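Local coordinates for protein homospermidine synthase (Legionella pneumophila subsp. pneumophila str. Philadelphia 1, PDB 2PH5) that binds NAD and probably acts as a homospermidine synthase, a transferase that makes the polyamine homospermidine, at residues A[208-213]-A[354-359]; A[287-292]-A[321-326]. All coordinates share one frame; numbering follows the deposited sequence.

Interaction 1. Residues A[208-213]-A[354-359]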
# COMPACT_ATOMS: atom_id res chain seq x y z
N GLN A 208 -9.16 8.31 -9.19
CA GLN A 208 -8.45 7.05 -9.11
C GLN A 208 -7.44 6.97 -10.24
O GLN A 208 -7.81 6.85 -11.41
CB GLN A 208 -9.45 5.91 -9.19
CG GLN A 208 -9.08 4.74 -8.32
CD GLN A 208 -10.31 3.98 -7.87
OE1 GLN A 208 -10.22 2.83 -7.41
NE2 GLN A 208 -11.47 4.62 -7.98
N ASP A 209 -6.17 7.07 -9.87
CA ASP A 209 -5.05 7.03 -10.81
C ASP A 209 -4.60 5.59 -10.95
O ASP A 209 -4.14 4.97 -9.98
CB ASP A 209 -3.89 7.87 -10.27
CG ASP A 209 -2.91 8.30 -11.35
OD1 ASP A 209 -2.61 7.51 -12.27
OD2 ASP A 209 -2.41 9.45 -11.26
N SER A 210 -4.72 5.05 -12.16
CA SER A 210 -4.31 3.67 -12.44
C SER A 210 -3.09 3.61 -13.36
O SER A 210 -2.78 2.56 -13.91
CB SER A 210 -5.47 2.89 -13.09
OG SER A 210 -5.83 3.42 -14.36
N GLN A 211 -2.38 4.72 -13.52
CA GLN A 211 -1.21 4.70 -14.39
C GLN A 211 -0.10 3.83 -13.79
O GLN A 211 0.35 4.07 -12.67
CB GLN A 211 -0.71 6.13 -14.63
CG GLN A 211 -1.81 7.01 -15.26
CD GLN A 211 -1.45 8.48 -15.36
OE1 GLN A 211 -0.78 8.91 -16.32
NE2 GLN A 211 -1.88 9.27 -14.37
N VAL A 212 0.31 2.79 -14.53
CA VAL A 212 1.37 1.89 -14.09
C VAL A 212 2.64 2.23 -14.87
O VAL A 212 2.57 2.93 -15.88
CB VAL A 212 1.04 0.40 -14.33
CG1 VAL A 212 -0.07 -0.03 -13.40
CG2 VAL A 212 0.66 0.17 -15.78
N THR A 213 3.78 1.72 -14.42
CA THR A 213 5.04 2.06 -15.06
C THR A 213 6.07 0.95 -15.23
O THR A 213 5.91 -0.16 -14.71
CB THR A 213 5.75 3.14 -14.28
OG1 THR A 213 6.03 2.64 -12.97
CG2 THR A 213 4.90 4.39 -14.17
N ASP A 354 0.82 2.03 -19.19
CA ASP A 354 -0.61 1.79 -19.33
C ASP A 354 -1.36 2.52 -18.21
O ASP A 354 -0.74 3.07 -17.30
CB ASP A 354 -0.87 0.28 -19.23
CG ASP A 354 -2.25 -0.11 -19.71
OD1 ASP A 354 -2.79 -1.11 -19.18
OD2 ASP A 354 -2.81 0.55 -20.62
N GLY A 355 -2.68 2.52 -18.30
CA GLY A 355 -3.48 3.15 -17.26
C GLY A 355 -4.15 4.46 -17.60
O GLY A 355 -3.99 5.01 -18.69
N CYS A 356 -4.92 4.98 -16.65
CA CYS A 356 -5.62 6.22 -16.86
C CYS A 356 -5.90 6.93 -15.55
O CYS A 356 -5.69 6.38 -14.46
CB CYS A 356 -6.94 5.95 -17.60
SG CYS A 356 -8.08 4.92 -16.68
N ASP A 357 -6.36 8.17 -15.65
CA ASP A 357 -6.66 8.95 -14.46
C ASP A 357 -8.13 9.34 -14.49
O ASP A 357 -8.57 10.07 -15.39
CB ASP A 357 -5.78 10.21 -14.45
CG ASP A 357 -5.73 10.88 -13.09
OD1 ASP A 357 -6.77 10.86 -12.39
OD2 ASP A 357 -4.67 11.42 -12.72
N GLU A 358 -8.90 8.84 -13.52
CA GLU A 358 -10.32 9.16 -13.43
C GLU A 358 -10.57 10.22 -12.39
O GLU A 358 -10.71 9.91 -11.22
CB GLU A 358 -11.16 7.94 -13.06
CG GLU A 358 -11.57 7.12 -14.23
CD GLU A 358 -12.92 6.43 -14.04
OE1 GLU A 358 -13.16 5.84 -12.95
OE2 GLU A 358 -13.73 6.49 -14.99
N LEU A 359 -10.62 11.46 -12.83
CA LEU A 359 -10.86 12.58 -11.94
C LEU A 359 -12.30 13.04 -12.10
O LEU A 359 -12.77 13.24 -13.22
CB LEU A 359 -9.92 13.74 -12.26
CG LEU A 359 -10.24 15.05 -11.53
CD1 LEU A 359 -10.11 14.82 -10.03
CD2 LEU A 359 -9.27 16.16 -11.99
O HOH W 1 -8.18 4.69 -13.06

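Interaction 2. Residues A[287-292]-A[321-326]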
# COMPACT_ATOMS: atom_id res chain seq x y z
N HIS A 287 -11.42 2.42 -1.71
CA HIS A 287 -11.07 3.15 -0.50
C HIS A 287 -10.00 4.18 -0.84
O HIS A 287 -8.85 3.83 -1.09
CB HIS A 287 -10.54 2.22 0.59
CG HIS A 287 -11.59 1.37 1.24
ND1 HIS A 287 -11.37 0.66 2.40
CD2 HIS A 287 -12.87 1.10 0.87
CE1 HIS A 287 -12.46 -0.00 2.72
NE2 HIS A 287 -13.39 0.24 1.81
N GLY A 288 -10.38 5.45 -0.85
CA GLY A 288 -9.41 6.48 -1.16
C GLY A 288 -8.87 7.17 0.09
O GLY A 288 -9.46 7.07 1.17
N PHE A 289 -7.74 7.85 -0.05
CA PHE A 289 -7.15 8.59 1.06
C PHE A 289 -7.92 9.90 1.16
O PHE A 289 -8.22 10.52 0.14
CB PHE A 289 -5.66 8.91 0.80
CG PHE A 289 -4.77 7.71 0.84
CD1 PHE A 289 -4.58 6.93 -0.30
CD2 PHE A 289 -4.14 7.34 2.03
CE1 PHE A 289 -3.78 5.79 -0.26
CE2 PHE A 289 -3.34 6.20 2.08
CZ PHE A 289 -3.16 5.42 0.93
N LEU A 290 -8.23 10.31 2.39
CA LEU A 290 -8.95 11.56 2.60
C LEU A 290 -7.96 12.73 2.64
O LEU A 290 -7.90 13.50 3.60
CB LEU A 290 -9.76 11.47 3.91
CG LEU A 290 -10.66 12.61 4.42
CD1 LEU A 290 -11.24 13.45 3.31
CD2 LEU A 290 -11.76 11.99 5.26
N ILE A 291 -7.18 12.83 1.56
CA ILE A 291 -6.18 13.88 1.38
C ILE A 291 -6.86 15.24 1.42
O ILE A 291 -7.86 15.46 0.76
CB ILE A 291 -5.45 13.73 0.02
CG1 ILE A 291 -4.08 13.08 0.22
CG2 ILE A 291 -5.21 15.09 -0.62
CD1 ILE A 291 -4.14 11.72 0.80
N THR A 292 -6.28 16.16 2.18
CA THR A 292 -6.83 17.50 2.31
C THR A 292 -6.66 18.36 1.05
O THR A 292 -5.84 18.04 0.18
CB THR A 292 -6.13 18.21 3.47
OG1 THR A 292 -4.77 18.46 3.11
CG2 THR A 292 -6.14 17.33 4.71
N TYR A 321 -9.14 10.31 -2.53
CA TYR A 321 -8.07 10.06 -3.50
C TYR A 321 -7.40 8.70 -3.45
O TYR A 321 -7.10 8.18 -2.38
CB TYR A 321 -6.98 11.13 -3.33
CG TYR A 321 -5.87 11.11 -4.36
CD1 TYR A 321 -4.55 11.36 -3.99
CD2 TYR A 321 -6.13 10.92 -5.72
CE1 TYR A 321 -3.53 11.43 -4.93
CE2 TYR A 321 -5.11 10.99 -6.68
CZ TYR A 321 -3.81 11.25 -6.27
OH TYR A 321 -2.80 11.34 -7.20
N ASN A 322 -7.15 8.15 -4.63
CA ASN A 322 -6.46 6.88 -4.74
C ASN A 322 -5.44 7.13 -5.85
O ASN A 322 -5.78 7.10 -7.04
CB ASN A 322 -7.42 5.77 -5.15
CG ASN A 322 -6.80 4.40 -5.06
OD1 ASN A 322 -7.36 3.41 -5.53
ND2 ASN A 322 -5.63 4.32 -4.44
N PRO A 323 -4.18 7.40 -5.46
CA PRO A 323 -3.08 7.68 -6.39
C PRO A 323 -2.66 6.46 -7.20
O PRO A 323 -3.20 5.37 -7.03
CB PRO A 323 -1.98 8.17 -5.47
CG PRO A 323 -2.18 7.31 -4.27
CD PRO A 323 -3.69 7.34 -4.07
N CYS A 324 -1.70 6.66 -8.09
CA CYS A 324 -1.21 5.57 -8.92
C CYS A 324 -0.51 4.56 -8.01
O CYS A 324 0.11 4.95 -7.02
CB CYS A 324 -0.24 6.10 -9.97
SG CYS A 324 1.25 6.77 -9.25
N PRO A 325 -0.60 3.26 -8.33
CA PRO A 325 0.04 2.24 -7.49
C PRO A 325 1.44 2.59 -6.97
O PRO A 325 1.79 2.21 -5.85
CB PRO A 325 0.02 0.99 -8.38
CG PRO A 325 -0.25 1.51 -9.77
CD PRO A 325 -1.18 2.66 -9.54
N ASP A 326 2.23 3.31 -7.76
CA ASP A 326 3.57 3.70 -7.34
C ASP A 326 3.49 4.70 -6.19
O ASP A 326 4.32 4.67 -5.27
CB ASP A 326 4.36 4.30 -8.50
CG ASP A 326 4.95 3.25 -9.42
OD1 ASP A 326 5.44 3.62 -10.51
OD2 ASP A 326 4.95 2.05 -9.06

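Interaction 1. Residues A[208-213]-A[354-359]
Two neighbouring antiparallel strands of the mixed sheet meet here, Gln208 facing Glu358 and Asp209 facing Asp357, before the regular ladder breaks at Ser210. Gln208 and Glu358 are the hydrogen-bonded pair: Gln208 N donates to Glu358 O, and Glu358 N returns the bond to Gln208 O at 3.1 Å. Farther on, Ser210 N reaches Cys356 O at 2.8 Å in a nearly straight bond. The return bond goes to a side chain: Cys356 N donates to Ser210 OG at 2.9 Å, the hydroxyl being held between backbone N and carbonyl carbon (chi1 64°). A water donating to Gln208 O (2.7 Å) lies beside this exchange.

On the face carrying Asp209 and Asp357, the carboxylates bring Asp209 OD2 within 3.3 Å of Asp357 OD2, with their planes 40° apart. These are two acceptors of like charge, each hydrogen-bonded to a threonine hydroxyl, Asp209 OD2 to Thr225 and Asp357 OD2 to Thr392, which Gln211 NE2 also meets. Asp209 OD1 accepts from Gln211 N (3.1 Å) and, on its syn side, from Gln211 NE2 (2.8 Å). Glycine at 355 lets the chains close to 4.0 Å between Gln211 CA and Gly355 CA, and Val212 N then bonds to Asp354 O. The arrangement is that of an antiparallel ladder interrupted by an Asx turn, with a serine hydroxyl standing in for a main-chain carbonyl.

Interaction 2. Residues A[287-292]-A[321-326]
Tyr321 meets Phe289 in a single antiparallel bridge, the place where strand 311-322 comes against the end of strand 286-289. Tyr321 N donates to Phe289 O at 2.8 Å, with an N-H...O angle of 164°. Phe289 N donates in turn to Tyr321 O, although the modelled separation is too short to be taken literally. The same Tyr321 O lies at the edge of the Phe289 ring, close to its plane and 3.5 Å from CD1. Gly288, lacking a side chain, brings its CA close to this carbonyl as well. Phe289 O has a second, weak donor in Ile291 N, which closes an inverse gamma turn centred on Leu290 and turns segment 287-292 away after the bridge.

The Tyr321 ring, its CG anti to the backbone N (chi1 -174°), lies beneath Pro323 N, which sits 3.8 Å above the plane over the ring centre; Tyr321 OH is hydrogen-bonded to Trp226. Asn322 then turns its backbone to strand 202-213, while its side chain touches Phe332 of the second subunit. Pro323 presents CD to the Phe289 ring, 3.9 Å from CD1 in an oblique approach, the two side chains crossing at about a right angle. Ile331 and Lys335 of helix 325-336 also touch the Phe289 side chain. Cys324 follows as N-cap, its sulphur capping a backbone N of the helix that Pro325 and Asp326 begin. The arrangement is an isolated antiparallel bridge at a strand end, followed by a Pro-Cys-Pro connection whose cysteine N-caps the next helix, within the saccharopine dehydrogenase-like C-terminal region.

How the interactions relate
The two contacts illustrate how a sheet is built up inside and joined outward: interaction 1 lies within the mixed sheet, while interaction 2 bridges its strand 311-322 to strand 286-289 of the small antiparallel sheet. Their centres lie 12 Å apart, and interaction 2 is nested along the chain inside the loop closed by interaction 1. Strand 202-213 lies between strands 311-322 and 352-364, and Asp209 N probably bonds to Asn322 O at 2.9 Å. A second link, Thr213 OG1 to Asp326 OD1 at 2.7 Å, reaches the start of helix 325-336. Both contacts touch the second subunit, and the side chains of Asp357 and Tyr321 each lie about 9 Å from the bound NAD.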